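PDB 4AJ9: catalase-3 from Neurospora crassa, which breaks down hydrogen peroxide to water and oxygen at a haem iron, protecting the cell from peroxide damage. Local coordinates for the interface of chains A and B and the interface of chains A and C. Coordinates in Å, arbitrary orientation; residue numbers count along the deposited sequence, not the author numbering. Chains: chain A/B/C, Catalase-3.

Contact 1: the interface of chains A and B. Residues chain A 132, 332, 366, 373, 377; chain B 21-23.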
ATOM      1  N   ASN A 132      -8.489  19.251 -16.317  1.00  3.87           N
ATOM      2  CA  ASN A 132      -7.306  19.840 -15.710  1.00  3.58           C
ATOM      3  C   ASN A 132      -6.154  19.891 -16.705  1.00  4.46           C
ATOM      4  O   ASN A 132      -5.810  18.879 -17.320  1.00  4.79           O
ATOM      5  CB  ASN A 132      -6.884  19.084 -14.444  1.00  6.79           C
ATOM      6  CG  ASN A 132      -7.905  19.199 -13.322  1.00  5.38           C
ATOM      7  OD1 ASN A 132      -8.689  20.149 -13.264  1.00  3.83           O
ATOM      8  ND2 ASN A 132      -7.893  18.222 -12.413  1.00  6.08           N
ATOM      9  N   HIS A 332      -1.493  15.696 -17.994  1.00  4.75           N
ATOM     10  CA  HIS A 332      -2.762  16.405 -17.828  1.00  7.06           C
ATOM     11  C   HIS A 332      -2.896  17.426 -18.951  1.00  7.07           C
ATOM     12  O   HIS A 332      -2.499  18.581 -18.806  1.00  4.43           O
ATOM     13  CB  HIS A 332      -2.844  17.096 -16.453  1.00  4.49           C
ATOM     14  CG  HIS A 332      -3.180  16.161 -15.323  1.00  6.03           C
ATOM     15  ND1 HIS A 332      -2.941  16.474 -14.001  1.00  4.33           N
ATOM     16  CD2 HIS A 332      -3.748  14.931 -15.321  1.00  3.82           C
ATOM     17  CE1 HIS A 332      -3.345  15.478 -13.233  1.00  4.18           C
ATOM     18  NE2 HIS A 332      -3.834  14.526 -14.007  1.00  3.47           N
ATOM     19  N   GLU A 366      -6.956  10.971  -8.305  1.00  5.63           N
ATOM     20  CA  GLU A 366      -7.620  12.074  -9.003  1.00  4.55           C
ATOM     21  C   GLU A 366      -8.923  12.473  -8.311  1.00  6.00           C
ATOM     22  O   GLU A 366      -9.495  13.503  -8.646  1.00  5.82           O
ATOM     23  CB  GLU A 366      -7.908  11.759 -10.486  1.00  4.94           C
ATOM     24  CG  GLU A 366      -6.698  11.446 -11.372  1.00  2.99           C
ATOM     25  CD  GLU A 366      -5.811  12.642 -11.699  1.00 11.32           C
ATOM     26  OE1 GLU A 366      -5.680  13.545 -10.841  1.00  8.50           O
ATOM     27  OE2 GLU A 366      -5.196  12.645 -12.805  1.00  4.60           O
ATOM     28  N   PRO A 373     -11.117  17.668 -11.086  1.00  4.15           N
ATOM     29  CA  PRO A 373     -11.417  18.735 -12.045  1.00  4.10           C
ATOM     30  C   PRO A 373     -12.732  19.391 -11.665  1.00 11.23           C
ATOM     31  O   PRO A 373     -13.478  18.842 -10.838  1.00  6.89           O
ATOM     32  CB  PRO A 373     -11.582  17.984 -13.360  1.00  4.19           C
ATOM     33  CG  PRO A 373     -12.080  16.634 -12.951  1.00  5.19           C
ATOM     34  CD  PRO A 373     -11.433  16.332 -11.619  1.00  5.40           C
ATOM     35  N   VAL A 377     -16.582  14.137 -14.541  1.00  8.07           N
ATOM     36  CA  VAL A 377     -15.894  12.907 -14.912  1.00  7.32           C
ATOM     37  C   VAL A 377     -16.903  11.817 -15.219  1.00  9.53           C
ATOM     38  O   VAL A 377     -17.690  11.429 -14.353  1.00  6.29           O
ATOM     39  CB  VAL A 377     -14.942  12.429 -13.793  1.00 12.51           C
ATOM     40  CG1 VAL A 377     -14.449  10.997 -14.080  1.00  6.46           C
ATOM     41  CG2 VAL A 377     -13.783  13.402 -13.650  1.00  8.71           C
TER
ATOM     42  N   ASP B  21     -10.028  10.681 -15.979  1.00  7.80           N
ATOM     43  CA  ASP B  21     -10.296  10.893 -14.559  1.00  7.92           C
ATOM     44  C   ASP B  21      -9.953  12.313 -14.100  1.00  8.21           C
ATOM     45  O   ASP B  21     -10.294  12.699 -12.989  1.00  8.57           O
ATOM     46  CB  ASP B  21      -9.561   9.855 -13.703  1.00  5.06           C
ATOM     47  CG  ASP B  21     -10.224   8.486 -13.748  1.00  6.18           C
ATOM     48  OD1 ASP B  21     -11.435   8.418 -14.054  1.00  9.34           O
ATOM     49  OD2 ASP B  21      -9.542   7.468 -13.494  1.00  7.24           O
ATOM     50  N   PHE B  22      -9.272  13.084 -14.943  1.00  4.77           N
ATOM     51  CA  PHE B  22      -8.958  14.475 -14.607  1.00  6.19           C
ATOM     52  C   PHE B  22      -9.699  15.453 -15.504  1.00 10.06           C
ATOM     53  O   PHE B  22      -9.305  16.612 -15.643  1.00  9.78           O
ATOM     54  CB  PHE B  22      -7.455  14.737 -14.658  1.00  6.80           C
ATOM     55  CG  PHE B  22      -6.825  14.425 -15.986  1.00  5.52           C
ATOM     56  CD1 PHE B  22      -6.375  13.145 -16.268  1.00  6.06           C
ATOM     57  CD2 PHE B  22      -6.669  15.423 -16.946  1.00  4.97           C
ATOM     58  CE1 PHE B  22      -5.784  12.859 -17.499  1.00  6.95           C
ATOM     59  CE2 PHE B  22      -6.082  15.146 -18.168  1.00 10.40           C
ATOM     60  CZ  PHE B  22      -5.634  13.864 -18.443  1.00  5.70           C
ATOM     61  N   GLY B  23     -10.794  14.984 -16.089  1.00  8.99           N
ATOM     62  CA  GLY B  23     -11.617  15.835 -16.929  1.00  8.81           C
ATOM     63  C   GLY B  23     -11.095  15.895 -18.351  1.00 12.88           C
ATOM     64  O   GLY B  23      -9.972  15.460 -18.652  1.00 14.32           O
TER

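Contact 2: the interface of chains A and C. Residues chain A 51-52, 55; chain C 152, 350-351, 354.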
ATOM      1  N   LEU A  51      -4.449   6.624  17.975  1.00  4.60           N
ATOM      2  CA  LEU A  51      -3.038   6.383  17.694  1.00  4.00           C
ATOM      3  C   LEU A  51      -2.826   5.739  16.330  1.00  4.07           C
ATOM      4  O   LEU A  51      -1.817   6.001  15.663  1.00  3.68           O
ATOM      5  CB  LEU A  51      -2.377   5.545  18.801  1.00  3.48           C
ATOM      6  CG  LEU A  51      -1.644   6.368  19.876  1.00  3.54           C
ATOM      7  CD1 LEU A  51      -0.441   7.105  19.296  1.00  3.23           C
ATOM      8  CD2 LEU A  51      -2.595   7.355  20.555  1.00  2.75           C
ATOM      9  N   GLN A  52      -3.757   4.891  15.914  1.00  2.05           N
ATOM     10  CA  GLN A  52      -3.642   4.315  14.583  1.00  3.97           C
ATOM     11  C   GLN A  52      -3.646   5.430  13.543  1.00  6.20           C
ATOM     12  O   GLN A  52      -2.855   5.417  12.596  1.00  2.82           O
ATOM     13  CB  GLN A  52      -4.764   3.334  14.264  1.00  4.72           C
ATOM     14  CG  GLN A  52      -4.602   2.789  12.847  1.00  3.01           C
ATOM     15  CD  GLN A  52      -5.643   1.769  12.485  1.00  5.85           C
ATOM     16  OE1 GLN A  52      -5.496   0.590  12.801  1.00  4.07           O
ATOM     17  NE2 GLN A  52      -6.699   2.212  11.805  1.00  3.38           N
ATOM     18  N   ASP A  55      -0.324   7.104  13.745  1.00  1.21           N
ATOM     19  CA  ASP A  55       0.730   6.204  13.315  1.00  2.76           C
ATOM     20  C   ASP A  55       0.849   6.184  11.790  1.00  2.77           C
ATOM     21  O   ASP A  55       1.902   5.858  11.251  1.00  5.34           O
ATOM     22  CB  ASP A  55       0.434   4.770  13.795  1.00  1.56           C
ATOM     23  CG  ASP A  55       0.638   4.578  15.304  1.00  7.50           C
ATOM     24  OD1 ASP A  55       1.252   5.452  15.953  1.00  5.58           O
ATOM     25  OD2 ASP A  55       0.184   3.527  15.831  1.00  3.71           O
TER
ATOM     26  N   PRO C 152      -0.126  12.100  20.092  1.00  5.47           N
ATOM     27  CA  PRO C 152      -0.421  12.879  18.883  1.00  6.23           C
ATOM     28  C   PRO C 152      -0.615  14.374  19.182  1.00  7.54           C
ATOM     29  O   PRO C 152      -0.305  15.215  18.334  1.00  3.88           O
ATOM     30  CB  PRO C 152      -1.714  12.235  18.366  1.00  5.71           C
ATOM     31  CG  PRO C 152      -1.671  10.822  18.908  1.00  4.48           C
ATOM     32  CD  PRO C 152      -1.095  11.004  20.294  1.00  4.72           C
ATOM     33  N   TYR C 350       1.917  -0.577  21.372  1.00  1.65           N
ATOM     34  CA  TYR C 350       0.960  -0.654  20.276  1.00  4.16           C
ATOM     35  C   TYR C 350       1.441   0.138  19.053  1.00  3.82           C
ATOM     36  O   TYR C 350       1.453  -0.366  17.920  1.00  4.20           O
ATOM     37  CB  TYR C 350      -0.418  -0.129  20.718  1.00  0.94           C
ATOM     38  CG  TYR C 350      -1.312   0.160  19.530  1.00  2.72           C
ATOM     39  CD1 TYR C 350      -1.988  -0.859  18.898  1.00  3.10           C
ATOM     40  CD2 TYR C 350      -1.418   1.458  18.999  1.00  3.54           C
ATOM     41  CE1 TYR C 350      -2.779  -0.611  17.795  1.00  2.62           C
ATOM     42  CE2 TYR C 350      -2.212   1.722  17.891  1.00  2.85           C
ATOM     43  CZ  TYR C 350      -2.889   0.680  17.294  1.00  4.47           C
ATOM     44  OH  TYR C 350      -3.681   0.897  16.184  1.00  3.45           O
ATOM     45  N   SER C 351       1.845   1.385  19.270  0.53  2.27           N
ATOM     46  CA  SER C 351       2.109   2.276  18.140  0.53  1.94           C
ATOM     47  C   SER C 351       3.267   1.831  17.247  0.53  3.08           C
ATOM     48  O   SER C 351       3.197   1.975  16.027  0.53  3.59           O
ATOM     49  CB  SER C 351       2.320   3.718  18.614  0.53  2.28           C
ATOM     50  OG  SER C 351       1.077   4.378  18.760  0.53  2.88           O
ATOM     51  N   ASP C 354       2.210  -1.031  14.962  1.00  1.53           N
ATOM     52  CA  ASP C 354       1.227  -0.490  14.021  1.00  2.57           C
ATOM     53  C   ASP C 354       1.876   0.380  12.958  1.00  4.60           C
ATOM     54  O   ASP C 354       1.528   0.271  11.778  1.00  2.20           O
ATOM     55  CB  ASP C 354       0.142   0.323  14.754  1.00  2.26           C
ATOM     56  CG  ASP C 354      -0.782   1.059  13.802  1.00  3.36           C
ATOM     57  OD1 ASP C 354      -1.284   0.415  12.855  1.00  3.45           O
ATOM     58  OD2 ASP C 354      -0.993   2.283  13.978  1.00  2.93           O
TER
HETATM   59  O   HOH W   1      -4.531  -1.030  14.722  1.00  4.36           O

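Contact 3: the interface of chains A and B. Residues chain A 52-53, 56; chain B 357, 363-365, 384-385.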
ATOM      1  N   GLN A  52      -3.757   4.891  15.914  1.00  2.05           N
ATOM      2  CA  GLN A  52      -3.642   4.315  14.583  1.00  3.97           C
ATOM      3  C   GLN A  52      -3.646   5.430  13.543  1.00  6.20           C
ATOM      4  O   GLN A  52      -2.855   5.417  12.596  1.00  2.82           O
ATOM      5  CB  GLN A  52      -4.764   3.334  14.264  1.00  4.72           C
ATOM      6  CG  GLN A  52      -4.602   2.789  12.847  1.00  3.01           C
ATOM      7  CD  GLN A  52      -5.643   1.769  12.485  1.00  5.85           C
ATOM      8  OE1 GLN A  52      -5.496   0.590  12.801  1.00  4.07           O
ATOM      9  NE2 GLN A  52      -6.699   2.212  11.805  1.00  3.38           N
ATOM     10  N   HIS A  53      -4.548   6.395  13.697  1.00  3.43           N
ATOM     11  CA  HIS A  53      -4.569   7.467  12.707  1.00  2.42           C
ATOM     12  C   HIS A  53      -3.259   8.259  12.729  1.00  2.92           C
ATOM     13  O   HIS A  53      -2.709   8.559  11.676  1.00  3.59           O
ATOM     14  CB  HIS A  53      -5.773   8.391  12.859  1.00  4.67           C
ATOM     15  CG  HIS A  53      -6.105   9.122  11.599  1.00  7.21           C
ATOM     16  ND1 HIS A  53      -5.368  10.198  11.149  1.00  5.03           N
ATOM     17  CD2 HIS A  53      -7.054   8.893  10.662  1.00 11.51           C
ATOM     18  CE1 HIS A  53      -5.868  10.615   9.997  1.00  6.36           C
ATOM     19  NE2 HIS A  53      -6.894   9.843   9.683  1.00  9.72           N
ATOM     20  N   HIS A  56      -0.248   6.501  11.109  1.00  3.78           N
ATOM     21  CA  HIS A  56      -0.314   6.395   9.658  1.00  2.09           C
ATOM     22  C   HIS A  56      -0.430   7.744   8.941  1.00  4.03           C
ATOM     23  O   HIS A  56      -0.819   7.797   7.776  1.00  4.32           O
ATOM     24  CB  HIS A  56      -1.482   5.494   9.265  1.00  2.09           C
ATOM     25  CG  HIS A  56      -1.294   4.069   9.667  1.00  5.21           C
ATOM     26  ND1 HIS A  56      -1.031   3.071   8.755  1.00  3.93           N
ATOM     27  CD2 HIS A  56      -1.316   3.474  10.883  1.00  2.91           C
ATOM     28  CE1 HIS A  56      -0.906   1.921   9.390  1.00  3.57           C
ATOM     29  NE2 HIS A  56      -1.070   2.136  10.681  1.00  3.56           N
TER
ATOM     30  N   LEU B 357      -6.441  -1.736   7.657  1.00  2.53           N
ATOM     31  CA  LEU B 357      -5.221  -1.170   7.092  1.00  2.98           C
ATOM     32  C   LEU B 357      -4.772  -2.023   5.910  1.00  6.26           C
ATOM     33  O   LEU B 357      -4.248  -1.506   4.918  1.00  3.56           O
ATOM     34  CB  LEU B 357      -4.116  -1.106   8.146  1.00  2.91           C
ATOM     35  CG  LEU B 357      -4.430  -0.255   9.380  1.00  2.31           C
ATOM     36  CD1 LEU B 357      -3.422  -0.529  10.486  1.00  1.60           C
ATOM     37  CD2 LEU B 357      -4.471   1.246   9.035  1.00  3.64           C
ATOM     38  N   PRO B 363      -5.256   4.681   6.487  1.00 10.04           N
ATOM     39  CA  PRO B 363      -5.937   4.853   7.774  1.00  3.53           C
ATOM     40  C   PRO B 363      -7.255   5.632   7.698  1.00  4.68           C
ATOM     41  O   PRO B 363      -7.888   5.835   8.729  1.00  4.17           O
ATOM     42  CB  PRO B 363      -4.931   5.687   8.551  1.00  4.59           C
ATOM     43  CG  PRO B 363      -4.398   6.614   7.485  1.00  3.73           C
ATOM     44  CD  PRO B 363      -4.297   5.773   6.230  1.00  7.24           C
ATOM     45  N   ASN B 364      -7.653   6.065   6.507  1.00  3.32           N
ATOM     46  CA  ASN B 364      -8.835   6.919   6.366  1.00  4.25           C
ATOM     47  C   ASN B 364     -10.067   6.200   5.813  1.00  5.96           C
ATOM     48  O   ASN B 364     -10.939   6.829   5.203  1.00  5.20           O
ATOM     49  CB  ASN B 364      -8.503   8.128   5.491  1.00  3.76           C
ATOM     50  CG  ASN B 364      -7.668   9.143   6.210  1.00  7.74           C
ATOM     51  OD1 ASN B 364      -8.009   9.554   7.308  1.00  6.33           O
ATOM     52  ND2 ASN B 364      -6.553   9.550   5.600  1.00  4.11           N
ATOM     53  N   PHE B 365     -10.147   4.891   6.030  1.00  4.41           N
ATOM     54  CA  PHE B 365     -11.252   4.091   5.499  1.00  4.07           C
ATOM     55  C   PHE B 365     -12.620   4.472   6.085  1.00  4.10           C
ATOM     56  O   PHE B 365     -13.650   4.222   5.465  1.00  2.39           O
ATOM     57  CB  PHE B 365     -10.990   2.598   5.742  1.00  2.50           C
ATOM     58  CG  PHE B 365     -10.551   2.301   7.144  1.00  4.93           C
ATOM     59  CD1 PHE B 365      -9.206   2.332   7.484  1.00  5.63           C
ATOM     60  CD2 PHE B 365     -11.487   2.025   8.133  1.00  4.96           C
ATOM     61  CE1 PHE B 365      -8.804   2.084   8.790  1.00  5.90           C
ATOM     62  CE2 PHE B 365     -11.095   1.790   9.432  1.00  5.30           C
ATOM     63  CZ  PHE B 365      -9.745   1.814   9.760  1.00  8.07           C
ATOM     64  N   GLY B 384      -2.804  11.313   6.619  1.00  3.37           N
ATOM     65  CA  GLY B 384      -3.001   9.918   6.253  1.00  9.61           C
ATOM     66  C   GLY B 384      -3.322   9.757   4.776  1.00  5.49           C
ATOM     67  O   GLY B 384      -3.859  10.669   4.143  1.00  5.07           O
ATOM     68  N   GLN B 385      -2.985   8.603   4.223  1.00  4.40           N
ATOM     69  CA  GLN B 385      -3.246   8.326   2.811  1.00  7.98           C
ATOM     70  C   GLN B 385      -4.707   8.620   2.462  1.00  5.98           C
ATOM     71  O   GLN B 385      -5.616   8.244   3.201  1.00  5.01           O
ATOM     72  CB  GLN B 385      -2.917   6.865   2.501  1.00  8.96           C
ATOM     73  CG  GLN B 385      -2.398   6.627   1.099  1.00 24.97           C
ATOM     74  CD  GLN B 385      -1.067   7.324   0.831  1.00 22.14           C
ATOM     75  OE1 GLN B 385      -1.031   8.432   0.298  1.00 30.62           O
ATOM     76  NE2 GLN B 385       0.032   6.670   1.191  1.00 21.73           N
TER
HETATM   77  O   HOH W   2      -6.904   4.994  11.188  1.00  7.46           O
HETATM   78  O   HOH W   3      -1.104   6.749   5.406  1.00 11.67           O

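Contact 1: the interface of chains A and B
B:Asp21, B:Phe22 and B:Gly23, a loop near the N-terminus of one catalase subunit, fit against A:Asn132, A:His332, A:Glu366, A:Pro373 and A:Val377 of another. Catalases are tetramers, and this patch is part of a two-fold interface, so it recurs with the chains exchanged. The polar component is backbone to backbone: A:Asn132 N, in strand 131-138, donates to B:Phe22 O at 2.8 Å, with 175° at the hydrogen. Ring packing comes next. The B:Phe22 ring leaves its backbone with CG between N and the carbonyl carbon (chi1 57°), and the model puts A:His332 CD2 over the centre of one face. The spacing there is too short to carry weight, so the closeness of this packing is doubtful. Within chain A, A:His332 NE2 donates to A:Glu366 OE2 at 2.6 Å. The acceptor lies in the imidazole plane and uses its syn lone pair, so this bond within chain A should limit rotation of the ring that meets B:Phe22. Van der Waals contacts complete the patch. A:Glu366 runs alongside B:Phe22 in the same direction, its CD 4.0 Å from B:Phe22 CB, while its CG meets B:Asp21 CB at 4.0 Å. A:Val377 approaches the B:Asp21 peptide through CG2, 3.6 Å from B:Asp21 O. Next to it, A:Pro373 lies against the following peptide, with CG 3.8 Å from B:Gly23 N.

Contact 2: the interface of chains A and C
A:Leu51, A:Gln52 and A:Asp55 present successive turns of helix 45-55 to C:Tyr350, C:Ser351 and C:Asp354 of helix 343-360, with helical backbone torsions on both sides (phi/psi -59/-25° at A:Asp55, -59/-45° at C:Asp354). The latter is the catalase helix that carries the proximal haem-ligand tyrosine, C:Tyr352, so the contact is made by the helix that also supplies the iron ligand. C:Ser351 OG donates to A:Asp55 OD1 at 3.0 Å, on the syn lone pair of OD1, and its approach to OD2 is weak. The A:Asp55 carboxylate also crosses that of C:Asp354 obliquely. A separation of 2.5 Å between A:Asp55 OD2 and C:Asp354 OD2 would suit a hydrogen bond only if one acid holds a proton; otherwise it is a clash. Because C:Asp354 OD2 also crowds A:Asp55 CB, the pairing remains doubtful. A:Gln52 stretches out with CG anti to its N (chi1 179°), passing the phenol so that its CB lies 3.3 Å from C:Tyr350 OH. Water 1 joins the two residues, 2.7 Å from A:Gln52 OE1 and 2.6 Å from C:Tyr350 OH, and sits at the phenol edge in the ring plane. Beyond the polar cluster, A:Leu51 crosses C:Pro152 at about a right angle, its CD1 3.9 Å from C:Pro152 CG.

Contact 3: the interface of chains A and B
With A:His53 CG on the far side of CB from its backbone N (chi1 -157°) and B:Asn364 CG held beside its own N (chi1 -75°), the imidazole and the amide of these two catalase subunits meet across the interface. A:His53 NE2 donates to B:Asn364 OD1 at 2.6 Å. The acceptor lies at the imidazole edge, close to the ring plane, whereas the N-H reaches the amide oxygen tilted 32° from the carbonyl plane. The two side chains cross at about a right angle. A second-shell bond orients the amide: B:Asn364 ND2 donates to B:Gln385 O at 2.9 Å, although B:Gln385 is poorly ordered. Apolar packing centres on A:His56. B:Leu357, on helix 343-360, places CD2 over one imidazole face toward the rim, 3.8 Å from the ring centroid, in a CH-pi contact. B:Pro363 instead meets the A:His56 stem, CB to CB at 3.5 Å. A:Gln52 comes against B:Leu357 from the opposite direction, its CD 3.7 Å from B:Leu357 CD2, and its NE2 lies at the edge of the B:Phe365 ring, in the ring plane. Two waters extend the polar network. Water 2 takes an almost straight bond with A:Gln52 NE2 and also bonds B:Pro363 O. Water 3 lies 2.6 Å from A:His56 O and also bonds B:Gln385 N, an end made less certain by the poor order of that residue.

Contacts 2 and 3 lie about 10 Å apart between C-alpha centres and share A:Gln52, so helix 45-55 of chain A touches two different neighbours, C and B. Both neighbours meet it with helix 343-360, so helix 45-55 of A brings three subunits of the catalase tetramer together. Contact 1 is more remote, about 34 Å from contact 2 and 25 Å from contact 3, but belongs to the same A-B interface as contact 3; 3-10 helix 365-367 enters both from different chains, through A:Glu366 and B:Phe365. The centre of contact 2 is about 13 Å from C:His65, the distal catalytic histidine, fairly near the haem pocket.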